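Local coordinates for protein C2 toxin component I (Clostridium botulinum, PDB 2J3X) that is the ADP-ribosyltransferase component of the binary C2 toxin, which probably modifies actin in target cells, at residues 218-229 / 291-299; 359-368 / 416-425. The protein carries 2 engineered substitutions. All coordinates share one frame; numbering follows the deposited sequence.

Contact 1 (218-229 / 291-299); sequences ELDFYNKGSEAW and IPQTLIAYR. With SO4 (sulfate ion), chain V; SO4 (sulfate ion), chain M.
An Asx turn at Asp220 rests on strand 295-301, an edge strand of the five-stranded sheet, where Asp220 meets Tyr298 and Ile296. It lies in the connection from strand 206-216, of the eight-stranded sheet, to helix 227-234. Asp220 OD1 takes two bonds: its syn lone pair receives the Tyr298 hydroxyl (OH to OD1 2.7 Å), and on the anti side it closes the turn by accepting Tyr222 N. Aspartate suits the place because its short carboxylate can serve its own backbone and a tyrosine at once. Its CG stands anti to the backbone N (chi1 -174°), which brings the carboxylate over Ile296, with Asp220 CG 3.5 Å from Ile296 CB. Around Leu219 to Phe221 the backbone runs the same way as Leu295 to Ala297, with Ile296 N to Leu219 O (3.0 Å) as the one direct bond between backbones. Two waters complete the pairing, one from Leu219 N to Thr294 O, the other from Phe221 N to Ile296 O. Glu218 lays its carboxylate across Ile296 CG1 and CD1, the two side chains crossing at about a right angle, while OE2 is held by Arg368. Farther along, Leu295 CD1 sits over the six-membered ring of Trp229, 3.8 Å from its centroid, a CH-pi contact at one face that a branched leucine fills well. Ser226 caps the helix by accepting Trp229 N at OG. A glutamine is apt at the edge of the indole: Trp229 NE1 donates nearly in the ring plane to Gln293 OE1 at 2.9 Å, with an N-H...O angle of 159°.

Contact 2 (359-368 / 416-425); sequences SKRRFIFRLR and MTQVVIDAEG. Engineered in segment 359-368: Arg361 (natural residue Ser).
Over one face of the Arg362 guanidinium lies Met416 SD, 3.6 Å above its plane and offset toward the rim, while a water in that plane at its edge links NE to Thr417 O. The Phe365 ring has Ile421 CD1 over one face, whereas the same methyl meets Phe363 at the ring edge; Asp422 and a water lie at the edge of the Arg366 guanidinium. These groups lie on, or just before, a parallel beta pair, strands 363-369 and 414-426, in the five-stranded sheet of an ADP-ribosyltransferase fold. Its ladder has the usual parallel pattern: Ile364 gives N-H to Val419 O and takes Ile421 N at its own O (2.7 Å), and Arg366 repeats this with Ile421 and Ala423. On the face of Phe363, Phe365 and Leu367, aromatic and branched residues make a greasy layer, with Phe365 CE1 against Ile421 CG2 at 3.7 Å. Ala423, small beside Leu367, touches its CD2 through CB at 4.1 Å.

The other face is mixed. Ile364 CD1 packs on Val420 CG2 at 3.9 Å, but next along come Arg366 and Asp422, side by side and pointing the same way. The arginine, CG anti to the backbone N (chi1 177°) and extended to NE, runs past Val420 CG1 and puts NH1 on the syn side of Asp422 OD1, a 2.8 Å salt bridge with the donor 30° out of the carboxylate plane. Asp422 OD2 is also paired with Arg402, which probably favours the charged carboxylate in this buried setting. At the start of the pair, Gln418 OE1 accepts from Arg300, and its NE2 donates to Ser359 O at 3.0 Å, with the acceptor nearly in the amide plane.

Contact 2 is a buried strand pair within the five-stranded sheet, whereas contact 1, only partly buried, lays a loop and a helix start against one of that sheet's outer strands. Strand 363-369 belongs to contact 2 and neighbours strand 295-301 of contact 1, so the two share a sheet; Ala297 O probably accepts Leu367 N (2.8 Å). Parallel-strand backbone bonding dominates 359-368 / 416-425, while 218-229 / 291-299 relies more on side chains and bridging waters. Arg366 couples them: its NE makes a salt bridge to Asp220 OD2 at 2.8 Å, so one guanidinium serves carboxylates of both contacts. Thr294 CG2 also packs on Arg368 CG.

Contact 1 (218-229 / 291-299)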
loop_
_atom_site.group_PDB
_atom_site.type_symbol
_atom_site.label_atom_id
_atom_site.label_comp_id
_atom_site.label_asym_id
_atom_site.label_seq_id
_atom_site.Cartn_x
_atom_site.Cartn_y
_atom_site.Cartn_z
ATOM N N GLU A 218 -4.970 -4.508 -5.880
ATOM C CA GLU A 218 -6.011 -4.169 -4.957
ATOM C C GLU A 218 -6.486 -2.765 -5.354
ATOM O O GLU A 218 -5.653 -1.884 -5.604
ATOM C CB GLU A 218 -5.430 -4.114 -3.517
ATOM C CG GLU A 218 -6.522 -3.858 -2.504
ATOM C CD GLU A 218 -5.922 -3.916 -1.089
ATOM O OE1 GLU A 218 -4.709 -3.612 -0.923
ATOM O OE2 GLU A 218 -6.680 -4.230 -0.163
ATOM N N LEU A 219 -7.796 -2.554 -5.411
ATOM C CA LEU A 219 -8.323 -1.263 -5.937
ATOM C C LEU A 219 -7.923 -0.152 -4.962
ATOM O O LEU A 219 -8.216 -0.247 -3.764
ATOM C CB LEU A 219 -9.845 -1.314 -6.003
ATOM C CG LEU A 219 -10.526 -0.079 -6.638
ATOM C CD1 LEU A 219 -9.953 0.227 -8.029
ATOM C CD2 LEU A 219 -12.031 -0.336 -6.679
ATOM N N ASP A 220 -7.211 0.855 -5.452
ATOM C CA ASP A 220 -6.609 1.891 -4.565
ATOM C C ASP A 220 -6.234 3.052 -5.484
ATOM O O ASP A 220 -5.575 2.833 -6.546
ATOM C CB ASP A 220 -5.335 1.299 -3.961
ATOM C CG ASP A 220 -4.657 2.181 -2.903
ATOM O OD1 ASP A 220 -4.887 3.429 -2.838
ATOM O OD2 ASP A 220 -3.814 1.600 -2.176
ATOM N N PHE A 221 -6.645 4.278 -5.116
ATOM C CA PHE A 221 -6.413 5.442 -5.978
ATOM C C PHE A 221 -5.334 6.371 -5.431
ATOM O O PHE A 221 -5.026 7.409 -6.071
ATOM C CB PHE A 221 -7.726 6.240 -6.091
ATOM C CG PHE A 221 -8.863 5.369 -6.665
ATOM C CD1 PHE A 221 -8.832 5.018 -8.012
ATOM C CD2 PHE A 221 -9.890 4.887 -5.831
ATOM C CE1 PHE A 221 -9.887 4.192 -8.527
ATOM C CE2 PHE A 221 -10.932 4.065 -6.323
ATOM C CZ PHE A 221 -10.901 3.720 -7.682
ATOM N N TYR A 222 -4.684 5.926 -4.355
ATOM C CA TYR A 222 -3.523 6.668 -3.763
ATOM C C TYR A 222 -3.925 8.144 -3.635
ATOM O O TYR A 222 -5.046 8.421 -3.152
ATOM C CB TYR A 222 -2.192 6.444 -4.549
ATOM C CG TYR A 222 -1.920 4.963 -4.655
ATOM C CD1 TYR A 222 -1.523 4.216 -3.554
ATOM C CD2 TYR A 222 -2.127 4.318 -5.873
ATOM C CE1 TYR A 222 -1.294 2.839 -3.669
ATOM C CE2 TYR A 222 -1.943 2.927 -6.004
ATOM C CZ TYR A 222 -1.555 2.211 -4.894
ATOM O OH TYR A 222 -1.381 0.839 -5.079
ATOM N N ASN A 223 -3.055 9.065 -4.046
ATOM C CA ASN A 223 -3.340 10.506 -3.884
ATOM C C ASN A 223 -4.340 11.065 -4.905
ATOM O O ASN A 223 -4.902 12.141 -4.690
ATOM C CB ASN A 223 -2.029 11.314 -3.878
ATOM C CG ASN A 223 -1.288 11.226 -5.162
ATOM O OD1 ASN A 223 -1.526 10.309 -5.982
ATOM N ND2 ASN A 223 -0.330 12.133 -5.344
ATOM N N LYS A 224 -4.648 10.295 -5.973
ATOM C CA LYS A 224 -5.508 10.817 -7.055
ATOM C C LYS A 224 -6.986 10.700 -6.707
ATOM O O LYS A 224 -7.791 11.515 -7.151
ATOM C CB LYS A 224 -5.198 10.103 -8.406
ATOM C CG LYS A 224 -3.865 10.609 -8.967
ATOM C CD LYS A 224 -3.436 9.780 -10.199
ATOM C CE LYS A 224 -2.074 10.249 -10.777
ATOM N NZ LYS A 224 -1.490 9.229 -11.741
ATOM N N GLY A 225 -7.339 9.695 -5.903
ATOM C CA GLY A 225 -8.769 9.449 -5.531
ATOM C C GLY A 225 -9.554 9.015 -6.756
ATOM O O GLY A 225 -8.967 8.743 -7.823
ATOM N N SER A 226 -10.883 8.979 -6.607
ATOM C CA SER A 226 -11.780 8.697 -7.728
ATOM C C SER A 226 -13.165 9.176 -7.376
ATOM O O SER A 226 -13.941 8.463 -6.743
ATOM C CB SER A 226 -11.853 7.181 -8.017
ATOM O OG SER A 226 -12.700 6.905 -9.143
ATOM N N GLU A 227 -13.492 10.368 -7.841
ATOM C CA GLU A 227 -14.866 10.808 -7.671
ATOM C C GLU A 227 -15.766 9.889 -8.490
ATOM O O GLU A 227 -16.889 9.627 -8.069
ATOM C CB GLU A 227 -14.986 12.238 -8.166
ATOM C CG GLU A 227 -16.408 12.808 -8.046
ATOM C CD GLU A 227 -16.829 13.172 -6.641
ATOM O OE1 GLU A 227 -16.086 12.980 -5.692
ATOM O OE2 GLU A 227 -17.954 13.652 -6.445
ATOM N N ALA A 228 -15.269 9.399 -9.644
ATOM C CA ALA A 228 -16.077 8.507 -10.495
ATOM C C ALA A 228 -16.527 7.264 -9.768
ATOM O O ALA A 228 -17.643 6.787 -10.024
ATOM C CB ALA A 228 -15.303 8.088 -11.808
ATOM N N TRP A 229 -15.666 6.714 -8.903
ATOM C CA TRP A 229 -16.061 5.534 -8.097
ATOM C C TRP A 229 -17.250 5.867 -7.204
ATOM O O TRP A 229 -18.211 5.093 -7.101
ATOM C CB TRP A 229 -14.890 5.027 -7.229
ATOM C CG TRP A 229 -15.209 3.714 -6.574
ATOM C CD1 TRP A 229 -14.960 2.464 -7.112
ATOM C CD2 TRP A 229 -15.893 3.493 -5.326
ATOM N NE1 TRP A 229 -15.387 1.501 -6.253
ATOM C CE2 TRP A 229 -15.975 2.077 -5.151
ATOM C CE3 TRP A 229 -16.407 4.343 -4.317
ATOM C CZ2 TRP A 229 -16.531 1.478 -4.014
ATOM C CZ3 TRP A 229 -17.014 3.747 -3.166
ATOM C CH2 TRP A 229 -17.076 2.309 -3.035
ATOM N N ILE A 291 -20.419 -1.004 1.376
ATOM C CA ILE A 291 -19.341 -0.937 0.398
ATOM C C ILE A 291 -19.435 -2.115 -0.598
ATOM O O ILE A 291 -19.479 -3.256 -0.195
ATOM C CB ILE A 291 -18.011 -0.996 1.152
ATOM C CG1 ILE A 291 -17.885 0.208 2.131
ATOM C CG2 ILE A 291 -16.815 -1.038 0.189
ATOM C CD1 ILE A 291 -18.073 1.609 1.421
ATOM N N PRO A 292 -19.546 -1.822 -1.894
ATOM C CA PRO A 292 -19.933 -2.887 -2.852
ATOM C C PRO A 292 -18.799 -3.822 -3.264
ATOM O O PRO A 292 -19.055 -4.878 -3.835
ATOM C CB PRO A 292 -20.451 -2.083 -4.044
ATOM C CG PRO A 292 -19.669 -0.823 -3.990
ATOM C CD PRO A 292 -19.524 -0.496 -2.520
ATOM N N GLN A 293 -17.549 -3.367 -3.122
ATOM C CA GLN A 293 -16.387 -4.203 -3.508
ATOM C C GLN A 293 -15.246 -3.779 -2.625
ATOM O O GLN A 293 -15.286 -2.678 -2.080
ATOM C CB GLN A 293 -16.028 -4.010 -4.990
ATOM C CG GLN A 293 -15.487 -2.564 -5.305
ATOM C CD GLN A 293 -15.196 -2.271 -6.773
ATOM O OE1 GLN A 293 -15.495 -1.217 -7.252
ATOM N NE2 GLN A 293 -14.608 -3.247 -7.495
ATOM N N THR A 294 -14.221 -4.597 -2.518
ATOM C CA THR A 294 -13.077 -4.225 -1.667
ATOM C C THR A 294 -12.286 -3.087 -2.313
ATOM O O THR A 294 -11.951 -3.151 -3.486
ATOM C CB THR A 294 -12.210 -5.445 -1.440
ATOM O OG1 THR A 294 -13.013 -6.423 -0.765
ATOM C CG2 THR A 294 -10.995 -5.107 -0.502
ATOM N N LEU A 295 -11.959 -2.092 -1.513
ATOM C CA LEU A 295 -11.047 -1.084 -1.963
ATOM C C LEU A 295 -10.397 -0.374 -0.801
ATOM O O LEU A 295 -10.809 -0.523 0.322
ATOM C CB LEU A 295 -11.766 -0.086 -2.833
ATOM C CG LEU A 295 -12.605 0.978 -2.173
ATOM C CD1 LEU A 295 -12.897 2.076 -3.162
ATOM C CD2 LEU A 295 -13.829 0.449 -1.493
ATOM N N ILE A 296 -9.389 0.415 -1.127
ATOM C CA ILE A 296 -8.591 1.135 -0.134
ATOM C C ILE A 296 -9.147 2.567 0.045
ATOM O O ILE A 296 -9.312 3.305 -0.921
ATOM C CB ILE A 296 -7.111 1.173 -0.580
ATOM C CG1 ILE A 296 -6.521 -0.278 -0.587
ATOM C CG2 ILE A 296 -6.287 2.170 0.276
ATOM C CD1 ILE A 296 -6.393 -0.893 0.871
ATOM N N ALA A 297 -9.371 2.964 1.305
ATOM C CA ALA A 297 -9.583 4.360 1.597
ATOM C C ALA A 297 -8.556 4.802 2.685
ATOM O O ALA A 297 -7.899 3.973 3.303
ATOM C CB ALA A 297 -10.974 4.570 2.112
ATOM N N TYR A 298 -8.413 6.107 2.869
ATOM C CA TYR A 298 -7.299 6.640 3.693
ATOM C C TYR A 298 -7.812 7.497 4.826
ATOM O O TYR A 298 -8.818 8.208 4.695
ATOM C CB TYR A 298 -6.400 7.514 2.797
ATOM C CG TYR A 298 -5.608 6.670 1.854
ATOM C CD1 TYR A 298 -4.439 6.024 2.288
ATOM C CD2 TYR A 298 -6.082 6.459 0.515
ATOM C CE1 TYR A 298 -3.682 5.204 1.414
ATOM C CE2 TYR A 298 -5.358 5.639 -0.393
ATOM C CZ TYR A 298 -4.165 5.006 0.083
ATOM O OH TYR A 298 -3.409 4.202 -0.726
ATOM N N ARG A 299 -7.096 7.466 5.948
ATOM C CA ARG A 299 -7.405 8.384 7.045
ATOM C C ARG A 299 -6.077 8.737 7.733
ATOM O O ARG A 299 -5.422 7.851 8.296
ATOM C CB ARG A 299 -8.288 7.683 8.022
ATOM C CG ARG A 299 -8.768 8.589 9.206
ATOM C CD ARG A 299 -9.761 7.802 10.044
ATOM N NE ARG A 299 -9.947 8.455 11.362
ATOM C CZ ARG A 299 -10.627 9.572 11.566
ATOM N NH1 ARG A 299 -11.229 10.198 10.553
ATOM N NH2 ARG A 299 -10.704 10.078 12.803
HETATM S S SO4 V . -12.810 11.602 -11.391
HETATM O O1 SO4 V . -11.949 11.168 -12.508
HETATM O O2 SO4 V . -14.094 11.084 -11.762
HETATM O O3 SO4 V . -12.424 11.093 -10.086
HETATM O O4 SO4 V . -13.010 13.043 -11.367
HETATM S S SO4 M . 1.683 11.542 -12.871
HETATM O O1 SO4 M . 3.116 11.530 -12.407
HETATM O O2 SO4 M . 1.732 11.186 -14.286
HETATM O O3 SO4 M . 0.928 10.489 -12.181
HETATM O O4 SO4 M . 1.080 12.866 -12.685
HETATM O O HOH W 1 -9.588 -4.599 -4.488
HETATM O O HOH W 2 -8.144 5.079 -2.798
#

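Contact 2 (359-368 / 416-425)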
loop_
_atom_site.group_PDB
_atom_site.type_symbol
_atom_site.label_atom_id
_atom_site.label_comp_id
_atom_site.label_asym_id
_atom_site.label_seq_id
_atom_site.Cartn_x
_atom_site.Cartn_y
_atom_site.Cartn_z
ATOM N N SER A 359 -1.880 16.998 5.046
ATOM C CA SER A 359 -0.608 16.550 4.507
ATOM C C SER A 359 0.523 16.465 5.525
ATOM O O SER A 359 1.481 15.690 5.346
ATOM C CB SER A 359 -0.233 17.438 3.324
ATOM O OG SER A 359 0.078 18.767 3.746
ATOM N N LYS A 360 0.383 17.189 6.639
ATOM C CA LYS A 360 1.411 17.144 7.675
ATOM C C LYS A 360 1.097 16.166 8.788
ATOM O O LYS A 360 1.807 16.142 9.813
ATOM C CB LYS A 360 1.625 18.541 8.268
ATOM C CG LYS A 360 2.162 19.514 7.203
ATOM C CD LYS A 360 2.440 20.864 7.838
ATOM C CE LYS A 360 2.453 21.957 6.773
ATOM N NZ LYS A 360 2.779 23.256 7.438
ATOM N N ARG A 361 0.049 15.358 8.636
ATOM C CA ARG A 361 -0.221 14.300 9.616
ATOM C C ARG A 361 0.568 13.061 9.195
ATOM O O ARG A 361 0.441 12.616 8.041
ATOM C CB ARG A 361 -1.707 13.993 9.643
ATOM C CG ARG A 361 -2.521 15.226 10.124
ATOM C CD ARG A 361 -3.907 14.759 10.336
ATOM N NE ARG A 361 -4.804 15.826 10.765
ATOM C CZ ARG A 361 -6.101 15.632 10.988
ATOM N NH1 ARG A 361 -6.618 14.420 10.819
ATOM N NH2 ARG A 361 -6.875 16.651 11.359
ATOM N N ARG A 362 1.379 12.521 10.114
ATOM C CA ARG A 362 2.403 11.484 9.770
ATOM C C ARG A 362 1.845 10.060 9.727
ATOM O O ARG A 362 2.528 9.140 9.244
ATOM C CB ARG A 362 3.529 11.547 10.843
ATOM C CG ARG A 362 4.277 12.877 10.811
ATOM C CD ARG A 362 5.160 12.979 12.059
ATOM N NE ARG A 362 5.994 14.197 12.006
ATOM C CZ ARG A 362 5.588 15.414 12.359
ATOM N NH1 ARG A 362 4.364 15.644 12.786
ATOM N NH2 ARG A 362 6.442 16.407 12.294
ATOM N N PHE A 363 0.653 9.851 10.282
ATOM C CA PHE A 363 0.178 8.459 10.456
ATOM C C PHE A 363 -0.948 8.211 9.438
ATOM O O PHE A 363 -2.072 8.663 9.616
ATOM C CB PHE A 363 -0.251 8.192 11.911
ATOM C CG PHE A 363 0.875 8.436 12.903
ATOM C CD1 PHE A 363 1.094 9.726 13.435
ATOM C CD2 PHE A 363 1.725 7.409 13.266
ATOM C CE1 PHE A 363 2.143 9.987 14.335
ATOM C CE2 PHE A 363 2.811 7.635 14.190
ATOM C CZ PHE A 363 3.014 8.959 14.739
ATOM N N ILE A 364 -0.601 7.517 8.349
ATOM C CA ILE A 364 -1.526 7.408 7.221
ATOM C C ILE A 364 -2.176 6.031 7.289
ATOM O O ILE A 364 -1.545 5.064 6.946
ATOM C CB ILE A 364 -0.763 7.512 5.897
ATOM C CG1 ILE A 364 0.115 8.779 5.805
ATOM C CG2 ILE A 364 -1.754 7.356 4.695
ATOM C CD1 ILE A 364 1.362 8.610 4.863
ATOM N N PHE A 365 -3.433 5.954 7.710
ATOM C CA PHE A 365 -4.141 4.677 7.698
ATOM C C PHE A 365 -4.568 4.376 6.286
ATOM O O PHE A 365 -5.255 5.189 5.664
ATOM C CB PHE A 365 -5.343 4.631 8.593
ATOM C CG PHE A 365 -4.976 4.397 10.042
ATOM C CD1 PHE A 365 -4.765 3.117 10.521
ATOM C CD2 PHE A 365 -4.791 5.482 10.887
ATOM C CE1 PHE A 365 -4.434 2.894 11.886
ATOM C CE2 PHE A 365 -4.451 5.260 12.253
ATOM C CZ PHE A 365 -4.267 3.957 12.724
ATOM N N ARG A 366 -4.070 3.238 5.790
ATOM C CA ARG A 366 -4.418 2.745 4.440
ATOM C C ARG A 366 -5.394 1.595 4.751
ATOM O O ARG A 366 -5.001 0.463 5.015
ATOM C CB ARG A 366 -3.103 2.330 3.718
ATOM C CG ARG A 366 -3.419 1.726 2.291
ATOM C CD ARG A 366 -2.169 1.601 1.473
ATOM N NE ARG A 366 -2.497 0.978 0.180
ATOM C CZ ARG A 366 -2.245 -0.302 -0.137
ATOM N NH1 ARG A 366 -1.613 -1.097 0.735
ATOM N NH2 ARG A 366 -2.608 -0.766 -1.371
ATOM N N LEU A 367 -6.690 1.909 4.768
ATOM C CA LEU A 367 -7.704 1.013 5.327
ATOM C C LEU A 367 -8.282 0.173 4.201
ATOM O O LEU A 367 -8.766 0.728 3.229
ATOM C CB LEU A 367 -8.889 1.823 5.932
ATOM C CG LEU A 367 -8.391 2.733 7.067
ATOM C CD1 LEU A 367 -9.518 3.640 7.530
ATOM C CD2 LEU A 367 -7.854 1.860 8.218
ATOM N N ARG A 368 -8.260 -1.144 4.342
ATOM C CA ARG A 368 -8.997 -1.976 3.396
ATOM C C ARG A 368 -10.467 -2.003 3.775
ATOM O O ARG A 368 -10.834 -2.506 4.844
ATOM C CB ARG A 368 -8.379 -3.399 3.352
ATOM C CG ARG A 368 -9.209 -4.372 2.398
ATOM C CD ARG A 368 -8.633 -5.814 2.536
ATOM N NE ARG A 368 -7.187 -5.761 2.248
ATOM C CZ ARG A 368 -6.228 -6.504 2.831
ATOM N NH1 ARG A 368 -6.525 -7.382 3.759
ATOM N NH2 ARG A 368 -4.928 -6.313 2.505
ATOM N N MET A 416 8.781 15.039 4.931
ATOM C CA MET A 416 8.503 14.577 6.277
ATOM C C MET A 416 8.487 13.034 6.270
ATOM O O MET A 416 7.883 12.425 5.369
ATOM C CB MET A 416 7.161 15.178 6.753
ATOM C CG MET A 416 6.830 14.836 8.172
ATOM S SD MET A 416 5.213 15.451 8.692
ATOM C CE MET A 416 5.256 16.973 7.826
ATOM N N THR A 417 9.139 12.421 7.248
ATOM C CA THR A 417 9.018 10.963 7.400
ATOM C C THR A 417 7.620 10.687 7.939
ATOM O O THR A 417 7.142 11.227 8.969
ATOM C CB THR A 417 10.095 10.376 8.326
ATOM O OG1 THR A 417 11.388 10.676 7.788
ATOM C CG2 THR A 417 9.963 8.882 8.415
ATOM N N GLN A 418 6.960 9.792 7.222
ATOM C CA GLN A 418 5.605 9.387 7.583
ATOM C C GLN A 418 5.485 7.880 7.458
ATOM O O GLN A 418 6.405 7.222 6.996
ATOM C CB GLN A 418 4.562 10.042 6.669
ATOM C CG GLN A 418 4.787 11.585 6.538
ATOM C CD GLN A 418 3.586 12.325 5.987
ATOM O OE1 GLN A 418 2.830 11.799 5.165
ATOM N NE2 GLN A 418 3.437 13.594 6.372
ATOM N N VAL A 419 4.357 7.339 7.914
ATOM C CA VAL A 419 4.215 5.860 7.871
ATOM C C VAL A 419 2.879 5.539 7.255
ATOM O O VAL A 419 1.821 6.110 7.666
ATOM C CB VAL A 419 4.344 5.218 9.292
ATOM C CG1 VAL A 419 5.851 5.237 9.810
ATOM C CG2 VAL A 419 3.298 5.844 10.312
ATOM N N VAL A 420 2.892 4.539 6.340
ATOM C CA VAL A 420 1.643 4.040 5.764
ATOM C C VAL A 420 1.235 2.776 6.510
ATOM O O VAL A 420 1.978 1.784 6.496
ATOM C CB VAL A 420 1.904 3.738 4.245
ATOM C CG1 VAL A 420 0.648 3.117 3.580
ATOM C CG2 VAL A 420 2.328 5.082 3.543
ATOM N N ILE A 421 0.083 2.859 7.166
ATOM C CA ILE A 421 -0.343 1.844 8.108
ATOM C C ILE A 421 -1.444 1.016 7.413
ATOM O O ILE A 421 -2.618 1.427 7.339
ATOM C CB ILE A 421 -0.874 2.513 9.408
ATOM C CG1 ILE A 421 0.262 3.368 10.050
ATOM C CG2 ILE A 421 -1.354 1.403 10.400
ATOM C CD1 ILE A 421 -0.280 4.226 11.228
ATOM N N ASP A 422 -1.081 -0.172 6.927
ATOM C CA ASP A 422 -2.059 -1.047 6.283
ATOM C C ASP A 422 -2.886 -1.715 7.368
ATOM O O ASP A 422 -2.346 -2.358 8.278
ATOM C CB ASP A 422 -1.317 -2.177 5.508
ATOM C CG ASP A 422 -0.763 -1.703 4.175
ATOM O OD1 ASP A 422 -1.430 -0.867 3.535
ATOM O OD2 ASP A 422 0.279 -2.217 3.735
ATOM N N ALA A 423 -4.204 -1.620 7.252
ATOM C CA ALA A 423 -5.071 -2.248 8.227
ATOM C C ALA A 423 -6.299 -2.841 7.542
ATOM O O ALA A 423 -6.759 -2.340 6.517
ATOM C CB ALA A 423 -5.494 -1.292 9.297
ATOM N N GLU A 424 -6.818 -3.881 8.173
ATOM C CA GLU A 424 -8.005 -4.631 7.619
ATOM C C GLU A 424 -9.101 -4.634 8.675
ATOM O O GLU A 424 -8.815 -4.474 9.884
ATOM C CB GLU A 424 -7.590 -6.078 7.307
ATOM C CG GLU A 424 -7.219 -6.872 8.629
ATOM C CD GLU A 424 -6.741 -8.299 8.427
ATOM O OE1 GLU A 424 -6.621 -8.784 7.252
ATOM O OE2 GLU A 424 -6.471 -8.904 9.503
ATOM N N GLY A 425 -10.344 -4.796 8.243
ATOM C CA GLY A 425 -11.514 -4.769 9.147
ATOM C C GLY A 425 -11.617 -6.035 9.961
ATOM O O GLY A 425 -11.373 -7.128 9.440
HETATM O O HOH W 3 8.258 12.715 10.748
HETATM O O HOH W 4 -0.960 -4.079 1.686
HETATM O O HOH W 5 -4.307 -1.959 3.557
HETATM O O HOH W 6 -10.753 -5.082 5.496
#